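Local coordinates for protein salt-tolerant glutaminase (Micrococcus luteus, PDB 3AGD) that probably hydrolyses L-glutamine to L-glutamate and ammonium, as a salt-tolerant member of the glutaminase family, at residues 38-44 with 273-279; 142-146 with 206-210; 148-153 with 197-203. Numbering follows the deposited sequence.

Contact 1: residues 38-44 with 273-279; sequences RFGIALA and VGIGVFS
Strands 40-44 and 273-278 run antiparallel, with axes 4.7 Å apart at 164° and extended backbones. V273 (chi1 p) starts the second strand, its CG2 3.8 Å from L43 CB. G274 and A44 form a hydrogen-bonded pair: G274 N to A44 O is 2.8 Å and A44 N to G274 O is 2.9 Å. I275 (m, t) and L43 (m, t) make a non-hydrogen-bonded pair, I275 CG1 lying 3.7 Å from L43 CD2. G276 and A42 are again hydrogen-bonded, G276 N to A42 O at 3.1 Å and A42 N to G276 O at 2.9 Å, although the position of G276 O is less certain. V277 (t) and I41 (t, t), a non-hydrogen-bonded pair, set V277 CG2 4.2 Å from I41 CG1, while V277 CG1 approaches the F39 ring edge (CE1) at 4.1 Å. F278 (chi1 t) and G40 are hydrogen-bonded: F278 N to G40 O and G40 N to F278 O are both 2.9 Å. The F278 ring stacks on F60. I41, L43, I275 and V277 share one face, under helices 4-16 and 289-301. On the face of A42, A44 and F278, G274 and G276 lack side chains, so V201 and A209 of helix 201-212 come close to the backbone (A209 CB to G274 CA 4.0 Å). A central antiparallel sheet between helical layers is characteristic of the beta-lactamase-like fold.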
loop_
_atom_site.group_PDB
_atom_site.type_symbol
_atom_site.label_atom_id
_atom_site.label_comp_id
_atom_site.label_asym_id
_atom_site.label_seq_id
_atom_site.Cartn_x
_atom_site.Cartn_y
_atom_site.Cartn_z
ATOM N N ARG A 38 -13.016 23.408 -18.887
ATOM C CA ARG A 38 -12.987 21.988 -19.218
ATOM C C ARG A 38 -12.686 21.195 -17.953
ATOM O O ARG A 38 -11.862 21.604 -17.136
ATOM C CB ARG A 38 -11.959 21.708 -20.328
ATOM C CG ARG A 38 -12.373 22.329 -21.663
ATOM C CD ARG A 38 -11.709 21.706 -22.885
ATOM N NE ARG A 38 -10.331 22.145 -23.098
ATOM C CZ ARG A 38 -9.669 21.982 -24.242
ATOM N NH1 ARG A 38 -10.260 21.396 -25.277
ATOM N NH2 ARG A 38 -8.413 22.398 -24.353
ATOM N N PHE A 39 -13.378 20.072 -17.786
ATOM C CA PHE A 39 -13.219 19.244 -16.596
ATOM C C PHE A 39 -13.621 17.798 -16.886
ATOM O O PHE A 39 -14.796 17.501 -17.107
ATOM C CB PHE A 39 -14.086 19.828 -15.472
ATOM C CG PHE A 39 -13.875 19.191 -14.120
ATOM C CD1 PHE A 39 -12.766 18.394 -13.860
ATOM C CD2 PHE A 39 -14.782 19.425 -13.088
ATOM C CE1 PHE A 39 -12.561 17.843 -12.597
ATOM C CE2 PHE A 39 -14.585 18.877 -11.819
ATOM C CZ PHE A 39 -13.470 18.084 -11.575
ATOM N N GLY A 40 -12.638 16.905 -16.889
ATOM C CA GLY A 40 -12.911 15.506 -17.156
ATOM C C GLY A 40 -12.237 14.581 -16.164
ATOM O O GLY A 40 -11.243 14.947 -15.530
ATOM N N ILE A 41 -12.771 13.371 -16.038
ATOM C CA ILE A 41 -12.228 12.392 -15.112
ATOM C C ILE A 41 -12.473 10.975 -15.629
ATOM O O ILE A 41 -13.475 10.713 -16.291
ATOM C CB ILE A 41 -12.883 12.548 -13.726
ATOM C CG1 ILE A 41 -12.198 11.634 -12.712
ATOM C CG2 ILE A 41 -14.366 12.218 -13.818
ATOM C CD1 ILE A 41 -12.535 11.991 -11.285
ATOM N N ALA A 42 -11.556 10.064 -15.323
ATOM C CA ALA A 42 -11.689 8.683 -15.766
ATOM C C ALA A 42 -10.985 7.731 -14.815
ATOM O O ALA A 42 -9.926 8.052 -14.266
ATOM C CB ALA A 42 -11.112 8.526 -17.171
ATOM N N LEU A 43 -11.584 6.562 -14.621
ATOM C CA LEU A 43 -11.014 5.542 -13.756
ATOM C C LEU A 43 -10.860 4.270 -14.571
ATOM O O LEU A 43 -11.799 3.845 -15.235
ATOM C CB LEU A 43 -11.932 5.259 -12.564
ATOM C CG LEU A 43 -12.323 6.399 -11.620
ATOM C CD1 LEU A 43 -13.162 5.831 -10.482
ATOM C CD2 LEU A 43 -11.086 7.083 -11.072
ATOM N N ALA A 44 -9.670 3.680 -14.532
ATOM C CA ALA A 44 -9.396 2.439 -15.246
ATOM C C ALA A 44 -9.130 1.393 -14.179
ATOM O O ALA A 44 -8.215 1.542 -13.374
ATOM C CB ALA A 44 -8.185 2.596 -16.145
ATOM N N VAL A 273 -6.929 0.913 -8.880
ATOM C CA VAL A 273 -7.360 1.823 -9.929
ATOM C C VAL A 273 -6.304 2.756 -10.519
ATOM O O VAL A 273 -5.350 3.149 -9.850
ATOM C CB VAL A 273 -8.547 2.672 -9.400
ATOM C CG1 VAL A 273 -8.032 3.743 -8.449
ATOM C CG2 VAL A 273 -9.342 3.263 -10.551
ATOM N N GLY A 274 -6.485 3.076 -11.796
ATOM C CA GLY A 274 -5.610 4.004 -12.488
ATOM C C GLY A 274 -6.478 5.244 -12.613
ATOM O O GLY A 274 -7.651 5.134 -12.975
ATOM N N ILE A 275 -5.940 6.417 -12.301
ATOM C CA ILE A 275 -6.739 7.640 -12.362
ATOM C C ILE A 275 -6.197 8.715 -13.298
ATOM O O ILE A 275 -4.997 8.982 -13.339
ATOM C CB ILE A 275 -6.878 8.267 -10.963
ATOM C CG1 ILE A 275 -7.583 7.287 -10.027
ATOM C CG2 ILE A 275 -7.631 9.593 -11.048
ATOM C CD1 ILE A 275 -7.443 7.646 -8.556
ATOM N N GLY A 276 -7.106 9.330 -14.043
ATOM C CA GLY A 276 -6.735 10.395 -14.949
ATOM C C GLY A 276 -7.727 11.518 -14.725
ATOM O O GLY A 276 -8.931 11.287 -14.762
ATOM N N VAL A 277 -7.238 12.721 -14.447
ATOM C CA VAL A 277 -8.124 13.862 -14.244
ATOM C C VAL A 277 -7.613 15.030 -15.079
ATOM O O VAL A 277 -6.405 15.190 -15.269
ATOM C CB VAL A 277 -8.180 14.323 -12.768
ATOM C CG1 VAL A 277 -9.332 15.315 -12.589
ATOM C CG2 VAL A 277 -8.355 13.142 -11.844
ATOM N N PHE A 278 -8.532 15.852 -15.567
ATOM C CA PHE A 278 -8.156 16.989 -16.386
ATOM C C PHE A 278 -8.955 18.244 -16.066
ATOM O O PHE A 278 -10.189 18.247 -16.116
ATOM C CB PHE A 278 -8.322 16.633 -17.867
ATOM C CG PHE A 278 -8.219 17.811 -18.796
ATOM C CD1 PHE A 278 -7.081 18.613 -18.805
ATOM C CD2 PHE A 278 -9.260 18.107 -19.675
ATOM C CE1 PHE A 278 -6.977 19.693 -19.680
ATOM C CE2 PHE A 278 -9.168 19.185 -20.555
ATOM C CZ PHE A 278 -8.025 19.981 -20.559
ATOM N N SER A 279 -8.233 19.309 -15.732
ATOM C CA SER A 279 -8.834 20.601 -15.433
ATOM C C SER A 279 -7.708 21.627 -15.523
ATOM O O SER A 279 -6.875 21.729 -14.625
ATOM C CB SER A 279 -9.458 20.601 -14.037
ATOM O OG SER A 279 -10.164 21.807 -13.821
#

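Contact 2: residues 142-146 with 206-210; sequences MSLLA and VMGAC
Two short helical segments, 142-146 and 206-210, cross almost at right angles: the angle between their axes is 92°, the closest approach 8.6 Å. Both have regular helical backbones, as A146 N to M142 O at 2.9 Å and C210 N to V206 O at 3.1 Å attest. The nearest alpha carbons, L145 CA and M207 CA, are 4.9 Å apart, and no hydrogen bond links the segments, which meet by van der Waals packing. The main bump is M207. With chi angles m, t and p (chi3 81°), its chain extends over the hollow bordered by M142, L145 and A146. There M207 CG sits 3.6 Å from A146 N and 3.8 Å from A146 CB, while M207 CE ends 3.6 Å from M142 CB. The small methyl of A146 leaves room for that thioether chain. In return the L145 side chain (m, t) fits against M207 and C210, L145 CB lying 4.1 Å from M207 CG and 4.0 Å from C210 SG. Separately, the carbonyl L145 O touches V206 CG1 (3.5 Å) and C210 SG (3.6 Å). This is near-orthogonal helix packing in the buried core of the glutaminase region; the M142 side chain is about 8 Å from that of C195, a residue seen to bind L-glutamate. F69 of helix 67-78 closes over M142, L145 and M207, and W369 of the second subunit packs on V206. Helix 201-212 presents V206 and A209 to A44 of strand 40-44, so it lies between helix 131-146 and the central sheet.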
loop_
_atom_site.group_PDB
_atom_site.type_symbol
_atom_site.label_atom_id
_atom_site.label_comp_id
_atom_site.label_asym_id
_atom_site.label_seq_id
_atom_site.Cartn_x
_atom_site.Cartn_y
_atom_site.Cartn_z
ATOM N N MET A 142 4.961 5.602 -23.306
ATOM C CA MET A 142 3.661 6.155 -22.958
ATOM C C MET A 142 2.581 5.587 -23.875
ATOM O O MET A 142 1.452 5.337 -23.440
ATOM C CB MET A 142 3.687 7.684 -23.046
ATOM C CG MET A 142 4.578 8.329 -21.995
ATOM S SD MET A 142 4.452 10.129 -21.895
ATOM C CE MET A 142 5.774 10.618 -23.006
ATOM N N SER A 143 2.937 5.375 -25.140
ATOM C CA SER A 143 2.000 4.828 -26.120
ATOM C C SER A 143 1.644 3.379 -25.807
ATOM O O SER A 143 0.482 2.980 -25.899
ATOM C CB SER A 143 2.594 4.911 -27.527
ATOM O OG SER A 143 2.690 6.258 -27.951
ATOM N N LEU A 144 2.649 2.595 -25.435
ATOM C CA LEU A 144 2.433 1.192 -25.108
ATOM C C LEU A 144 1.494 1.023 -23.915
ATOM O O LEU A 144 0.638 0.137 -23.913
ATOM C CB LEU A 144 3.771 0.504 -24.829
ATOM C CG LEU A 144 4.672 0.276 -26.049
ATOM C CD1 LEU A 144 6.033 -0.240 -25.606
ATOM C CD2 LEU A 144 4.006 -0.719 -26.993
ATOM N N LEU A 145 1.639 1.877 -22.907
ATOM C CA LEU A 145 0.783 1.787 -21.726
ATOM C C LEU A 145 -0.599 2.378 -21.996
ATOM O O LEU A 145 -1.592 1.923 -21.435
ATOM C CB LEU A 145 1.435 2.494 -20.537
ATOM C CG LEU A 145 2.873 2.059 -20.234
ATOM C CD1 LEU A 145 3.320 2.670 -18.914
ATOM C CD2 LEU A 145 2.958 0.538 -20.176
ATOM N N ALA A 146 -0.665 3.389 -22.860
ATOM C CA ALA A 146 -1.947 4.006 -23.191
ATOM C C ALA A 146 -2.742 3.082 -24.116
ATOM O O ALA A 146 -3.966 3.160 -24.178
ATOM C CB ALA A 146 -1.729 5.356 -23.868
ATOM N N VAL A 206 -5.723 4.670 -17.920
ATOM C CA VAL A 206 -5.221 3.375 -18.359
ATOM C C VAL A 206 -3.725 3.237 -18.110
ATOM O O VAL A 206 -3.253 2.181 -17.690
ATOM C CB VAL A 206 -5.520 3.149 -19.857
ATOM C CG1 VAL A 206 -4.937 1.821 -20.310
ATOM C CG2 VAL A 206 -7.038 3.177 -20.089
ATOM N N MET A 207 -2.979 4.302 -18.380
ATOM C CA MET A 207 -1.539 4.293 -18.160
ATOM C C MET A 207 -1.296 4.075 -16.662
ATOM O O MET A 207 -0.472 3.248 -16.263
ATOM C CB MET A 207 -0.942 5.623 -18.632
ATOM C CG MET A 207 -0.974 5.795 -20.158
ATOM S SD MET A 207 -0.777 7.510 -20.710
ATOM C CE MET A 207 1.022 7.682 -20.620
ATOM N N GLY A 208 -2.041 4.800 -15.839
ATOM C CA GLY A 208 -1.906 4.660 -14.400
ATOM C C GLY A 208 -2.238 3.250 -13.943
ATOM O O GLY A 208 -1.557 2.699 -13.075
ATOM N N ALA A 209 -3.282 2.663 -14.529
ATOM C CA ALA A 209 -3.697 1.303 -14.181
ATOM C C ALA A 209 -2.578 0.293 -14.441
ATOM O O ALA A 209 -2.411 -0.663 -13.683
ATOM C CB ALA A 209 -4.944 0.915 -14.969
ATOM N N CYS A 210 -1.828 0.497 -15.520
ATOM C CA CYS A 210 -0.719 -0.392 -15.853
ATOM C C CYS A 210 0.277 -0.417 -14.696
ATOM O O CYS A 210 0.924 -1.433 -14.436
ATOM C CB CYS A 210 -0.008 0.084 -17.125
ATOM S SG CYS A 210 -0.880 -0.244 -18.688
#

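Contact 3: residues 148-153 with 197-203; sequences RRLSVD and VLVTVKD
Side chains and backbone together fasten loop 148-153 to segment 197-203. R148 (p, t, t, chi4 78°) extends its guanidinium to D203 (chi1 m), forming a two-point salt bridge: R148 NE to D203 OD1 is 3.0 Å, and R148 NH1 to D203 OD2 is 2.8 Å. NH1 also pairs with E59, and Y366 of the second subunit packs on both R148 and D203. L150 (m, t) brings CB to 3.9 Å from V197 CG1 and CD1 to 3.9 Å from V199 CG1. The backbones meet in a single bridge between V152 and V197, CA to CA 4.1 Å; L198 N donates to S151 O at 2.8 Å, and a water links S151 N (2.8 Å) with L198 O (3.0 Å). D153 (t) sets CB 3.7 Å from L198 CG and caps T156 N. D203 OD2 also accepts from T200 N (2.7 Å), and D203 N donates to T200 OG1 (3.2 Å), so the loop's arginine binds the very residue that makes the capping box of helix 201-212.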
loop_
_atom_site.group_PDB
_atom_site.type_symbol
_atom_site.label_atom_id
_atom_site.label_comp_id
_atom_site.label_asym_id
_atom_site.label_seq_id
_atom_site.Cartn_x
_atom_site.Cartn_y
_atom_site.Cartn_z
ATOM N N ARG A 148 -2.280 3.000 -27.426
ATOM C CA ARG A 148 -2.408 3.610 -28.746
ATOM C C ARG A 148 -1.238 4.546 -29.015
ATOM O O ARG A 148 -0.643 5.089 -28.084
ATOM C CB ARG A 148 -3.734 4.377 -28.861
ATOM C CG ARG A 148 -3.782 5.704 -28.113
ATOM C CD ARG A 148 -5.189 6.303 -28.139
ATOM N NE ARG A 148 -5.257 7.598 -27.461
ATOM C CZ ARG A 148 -4.847 8.751 -27.988
ATOM N NH1 ARG A 148 -4.946 9.873 -27.287
ATOM N NH2 ARG A 148 -4.350 8.788 -29.219
ATOM N N ARG A 149 -0.904 4.720 -30.291
ATOM C CA ARG A 149 0.192 5.593 -30.687
ATOM C C ARG A 149 -0.143 7.033 -30.324
ATOM O O ARG A 149 -1.142 7.581 -30.786
ATOM C CB ARG A 149 0.436 5.488 -32.195
ATOM C CG ARG A 149 0.984 4.145 -32.652
ATOM C CD ARG A 149 1.076 4.069 -34.176
ATOM N NE ARG A 149 1.828 2.897 -34.621
ATOM C CZ ARG A 149 3.129 2.716 -34.404
ATOM N NH1 ARG A 149 3.831 3.633 -33.751
ATOM N NH2 ARG A 149 3.730 1.615 -34.837
ATOM N N LEU A 150 0.694 7.643 -29.494
ATOM C CA LEU A 150 0.474 9.023 -29.074
ATOM C C LEU A 150 1.316 9.964 -29.927
ATOM O O LEU A 150 2.292 9.541 -30.546
ATOM C CB LEU A 150 0.849 9.188 -27.602
ATOM C CG LEU A 150 0.134 8.270 -26.609
ATOM C CD1 LEU A 150 0.715 8.479 -25.219
ATOM C CD2 LEU A 150 -1.360 8.558 -26.619
ATOM N N SER A 151 0.940 11.239 -29.953
ATOM C CA SER A 151 1.671 12.232 -30.732
ATOM C C SER A 151 2.052 13.428 -29.872
ATOM O O SER A 151 1.407 13.712 -28.863
ATOM C CB SER A 151 0.820 12.723 -31.908
ATOM O OG SER A 151 0.409 11.646 -32.724
ATOM N N VAL A 152 3.094 14.132 -30.296
ATOM C CA VAL A 152 3.575 15.309 -29.592
ATOM C C VAL A 152 2.894 16.561 -30.147
ATOM O O VAL A 152 2.689 16.677 -31.358
ATOM C CB VAL A 152 5.099 15.474 -29.773
ATOM C CG1 VAL A 152 5.585 16.708 -29.030
ATOM C CG2 VAL A 152 5.822 14.236 -29.275
ATOM N N ASP A 153 2.527 17.486 -29.265
ATOM C CA ASP A 153 1.922 18.736 -29.701
ATOM C C ASP A 153 3.091 19.700 -29.913
ATOM O O ASP A 153 3.546 20.370 -28.979
ATOM C CB ASP A 153 0.977 19.283 -28.637
ATOM C CG ASP A 153 0.278 20.547 -29.084
ATOM O OD1 ASP A 153 0.938 21.603 -29.163
ATOM O OD2 ASP A 153 -0.934 20.485 -29.368
ATOM N N VAL A 197 3.701 15.518 -25.147
ATOM C CA VAL A 197 2.956 14.365 -25.637
ATOM C C VAL A 197 1.481 14.543 -25.274
ATOM O O VAL A 197 1.150 14.860 -24.136
ATOM C CB VAL A 197 3.479 13.049 -25.023
ATOM C CG1 VAL A 197 2.564 11.890 -25.408
ATOM C CG2 VAL A 197 4.886 12.781 -25.506
ATOM N N LEU A 198 0.607 14.328 -26.252
ATOM C CA LEU A 198 -0.835 14.476 -26.074
ATOM C C LEU A 198 -1.561 13.248 -25.532
ATOM O O LEU A 198 -1.437 12.141 -26.062
ATOM C CB LEU A 198 -1.475 14.890 -27.405
ATOM C CG LEU A 198 -1.124 16.290 -27.924
ATOM C CD1 LEU A 198 -1.524 16.422 -29.396
ATOM C CD2 LEU A 198 -1.833 17.338 -27.061
ATOM N N VAL A 199 -2.329 13.459 -24.470
ATOM C CA VAL A 199 -3.105 12.392 -23.856
ATOM C C VAL A 199 -4.434 12.962 -23.374
ATOM O O VAL A 199 -4.584 14.177 -23.234
ATOM C CB VAL A 199 -2.380 11.768 -22.634
ATOM C CG1 VAL A 199 -1.068 11.135 -23.067
ATOM C CG2 VAL A 199 -2.145 12.834 -21.563
ATOM N N THR A 200 -5.395 12.076 -23.136
ATOM C CA THR A 200 -6.702 12.468 -22.634
ATOM C C THR A 200 -6.797 11.891 -21.228
ATOM O O THR A 200 -5.943 11.100 -20.813
ATOM C CB THR A 200 -7.844 11.846 -23.453
ATOM O OG1 THR A 200 -7.824 10.422 -23.278
ATOM C CG2 THR A 200 -7.689 12.174 -24.939
ATOM N N VAL A 201 -7.832 12.285 -20.499
ATOM C CA VAL A 201 -8.050 11.774 -19.156
ATOM C C VAL A 201 -8.053 10.244 -19.189
ATOM O O VAL A 201 -7.471 9.587 -18.320
ATOM C CB VAL A 201 -9.402 12.240 -18.615
ATOM C CG1 VAL A 201 -9.680 11.585 -17.292
ATOM C CG2 VAL A 201 -9.410 13.740 -18.468
ATOM N N LYS A 202 -8.719 9.688 -20.199
ATOM C CA LYS A 202 -8.818 8.243 -20.356
ATOM C C LYS A 202 -7.453 7.603 -20.556
ATOM O O LYS A 202 -7.182 6.530 -20.021
ATOM C CB LYS A 202 -9.724 7.898 -21.540
ATOM C CG LYS A 202 -11.196 8.224 -21.322
ATOM C CD LYS A 202 -12.009 7.848 -22.557
ATOM C CE LYS A 202 -13.490 8.114 -22.366
ATOM N NZ LYS A 202 -14.290 7.724 -23.571
ATOM N N ASP A 203 -6.599 8.249 -21.341
ATOM C CA ASP A 203 -5.262 7.720 -21.571
ATOM C C ASP A 203 -4.532 7.592 -20.238
ATOM O O ASP A 203 -3.961 6.544 -19.928
ATOM C CB ASP A 203 -4.458 8.643 -22.488
ATOM C CG ASP A 203 -4.965 8.645 -23.913
ATOM O OD1 ASP A 203 -5.132 7.551 -24.496
ATOM O OD2 ASP A 203 -5.183 9.747 -24.452
HETATM O O HOH W 1 -1.647 11.580 -28.990
#

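Overall arrangement
From the N terminus, strand 40-44 comes first and pairs with 273-278, some 230 residues later, so contact 1 closes the widest loop. Within it, contact 2 joins residues 142-146 to 206-210, and within that again contact 3 joins 148-153 to 197-203; the three nest without crossing. Contacts 2 and 3 share helix 201-212 and abut directly: S143 OG lies 2.9 Å from L150 N, and M142 CE lies 3.4 Å from V197 CG2. The same helix meets contact 1, through V201 beside F278 and A209 beside A44. Thus central sheet, helix 201-212, helix 131-146 and its following loop are tied in succession within the glutaminase region.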